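Local structure of molybdate binding protein II (Clostridium pasteurianum, 1GUO) at residues Gly11-Leu16 / Leu47-Gly52. The protein binds molybdenum, here as molybdate ions, and assembles as a hexamer of small, mostly beta-stranded TOBE-domain chains. Sequence-based numbering, arbitrary orientation.
Sequences GKVVGL and LGVKEG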
loop_
_atom_site.group_PDB
_atom_site.type_symbol
_atom_site.label_atom_id
_atom_site.label_comp_id
_atom_site.label_asym_id
_atom_site.label_seq_id
_atom_site.Cartn_x
_atom_site.Cartn_y
_atom_site.Cartn_z
ATOM N N GLY A 11 -13.705 5.266 15.886
ATOM C CA GLY A 11 -13.391 6.617 16.325
ATOM C C GLY A 11 -14.347 7.720 15.925
ATOM O O GLY A 11 -15.400 7.473 15.352
ATOM N N LYS A 12 -13.956 8.947 16.233
ATOM C CA LYS A 12 -14.763 10.129 15.920
ATOM C C LYS A 12 -14.014 11.155 15.009
ATOM O O LYS A 12 -12.875 11.555 15.289
ATOM C CB LYS A 12 -15.194 10.787 17.236
ATOM C CG LYS A 12 -16.174 11.939 17.095
ATOM C CD LYS A 12 -16.442 12.562 18.471
ATOM C CE LYS A 12 -17.734 13.357 18.501
ATOM N NZ LYS A 12 -17.480 14.837 18.578
ATOM N N VAL A 13 -14.661 11.577 13.924
ATOM C CA VAL A 13 -14.058 12.558 13.016
ATOM C C VAL A 13 -13.830 13.888 13.723
ATOM O O VAL A 13 -14.775 14.471 14.247
ATOM C CB VAL A 13 -14.959 12.817 11.772
ATOM C CG1 VAL A 13 -14.405 13.941 10.919
ATOM C CG2 VAL A 13 -15.113 11.555 10.925
ATOM N N VAL A 14 -12.585 14.372 13.746
ATOM C CA VAL A 14 -12.306 15.682 14.357
ATOM C C VAL A 14 -11.692 16.665 13.362
ATOM O O VAL A 14 -11.562 17.865 13.623
ATOM C CB VAL A 14 -11.400 15.569 15.605
ATOM C CG1 VAL A 14 -12.041 14.632 16.653
ATOM C CG2 VAL A 14 -9.996 15.087 15.234
ATOM N N GLY A 15 -11.313 16.138 12.206
ATOM C CA GLY A 15 -10.737 16.948 11.159
ATOM C C GLY A 15 -11.169 16.402 9.819
ATOM O O GLY A 15 -11.248 15.194 9.639
ATOM N N LEU A 16 -11.437 17.316 8.888
ATOM C CA LEU A 16 -11.854 16.983 7.550
ATOM C C LEU A 16 -11.316 18.030 6.583
ATOM O O LEU A 16 -11.512 19.225 6.782
ATOM C CB LEU A 16 -13.384 16.935 7.479
ATOM C CG LEU A 16 -14.157 18.253 7.634
ATOM C CD1 LEU A 16 -13.674 19.314 6.651
ATOM C CD2 LEU A 16 -15.671 18.041 7.454
ATOM N N LEU A 47 -19.972 8.621 1.517
ATOM C CA LEU A 47 -20.185 8.046 2.844
ATOM C C LEU A 47 -20.798 9.078 3.797
ATOM O O LEU A 47 -21.257 8.746 4.885
ATOM C CB LEU A 47 -18.864 7.490 3.398
ATOM C CG LEU A 47 -18.214 6.361 2.571
ATOM C CD1 LEU A 47 -16.768 6.115 2.942
ATOM C CD2 LEU A 47 -19.036 5.089 2.746
ATOM N N GLY A 48 -20.802 10.337 3.381
ATOM C CA GLY A 48 -21.350 11.402 4.196
ATOM C C GLY A 48 -20.568 11.682 5.458
ATOM O O GLY A 48 -21.145 11.772 6.542
ATOM N N VAL A 49 -19.253 11.831 5.319
ATOM C CA VAL A 49 -18.364 12.093 6.442
ATOM C C VAL A 49 -18.435 13.555 6.843
ATOM O O VAL A 49 -18.480 14.438 5.989
ATOM C CB VAL A 49 -16.895 11.754 6.070
ATOM C CG1 VAL A 49 -15.923 12.152 7.180
ATOM C CG2 VAL A 49 -16.754 10.290 5.723
ATOM N N LYS A 50 -18.430 13.809 8.146
ATOM C CA LYS A 50 -18.491 15.165 8.657
ATOM C C LYS A 50 -17.837 15.165 10.011
ATOM O O LYS A 50 -17.732 14.123 10.653
ATOM C CB LYS A 50 -19.947 15.620 8.795
ATOM C CG LYS A 50 -20.825 15.166 7.640
ATOM C CD LYS A 50 -22.215 15.754 7.672
ATOM C CE LYS A 50 -23.016 15.251 6.460
ATOM N NZ LYS A 50 -24.425 15.739 6.421
ATOM N N GLU A 51 -17.397 16.335 10.447
ATOM C CA GLU A 51 -16.805 16.451 11.755
ATOM C C GLU A 51 -17.847 15.916 12.705
ATOM O O GLU A 51 -19.024 16.215 12.539
ATOM C CB GLU A 51 -16.491 17.904 12.062
ATOM C CG GLU A 51 -15.510 18.527 11.091
ATOM C CD GLU A 51 -15.381 20.022 11.281
ATOM O OE1 GLU A 51 -16.007 20.571 12.225
ATOM O OE2 GLU A 51 -14.647 20.647 10.484
ATOM N N GLY A 52 -17.427 15.085 13.656
ATOM C CA GLY A 52 -18.340 14.538 14.644
ATOM C C GLY A 52 -18.945 13.192 14.306
ATOM O O GLY A 52 -19.488 12.528 15.163
#
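V13, on strand 7-18, meets the loop 47-52 where the loop comes alongside the strand, the touching parts running 123° apart. CA of V13 and CA of E51 are the closest pair of CA atoms, at 4.9 Å. A single backbone hydrogen bond joins the segments, G52 N to V13 O at 2.8 Å; it is nearly straight at the hydrogen (164°), with the donor tilted from the carbonyl plane. A53 and L55, which follow G52, bond to the backbone of V13 and G11, continuing the pairing into strand 54-59, the antiparallel neighbour of strand 7-18. G52 turns the chain with positive phi. On the other edge of strand 7-18, V14 and G15 both face V26 in a classic beta bulge. The helix 41-46 closes with a Schellman motif whose C-prime residue is G48, and the chain then runs beside strand 7-18 to reach strand 54-59, within a TOBE domain of the OB clan. V13 is buried, its side chain turned toward the loop. Its CG1, anti to the backbone N, reaches E51 CA at 3.6 Å, while CB lies 3.3 Å from K50 O. The other branch, CG2, meets V49 CG1 at 3.9 Å, the two valines crossing at about a right angle. Both also touch V25 and L55, and V49 packs on I66 of a second subunit. Farther along the strand, L16 lies across the E51 side chain, its CD2 3.7 Å from E51 CG; with CG set between its backbone N and carbonyl carbon (chi1 68°), L16 turns CG and CD2 against E51 CG. At the other end, exposed K12 lies alongside G52, with CE 3.9 Å from G52 O.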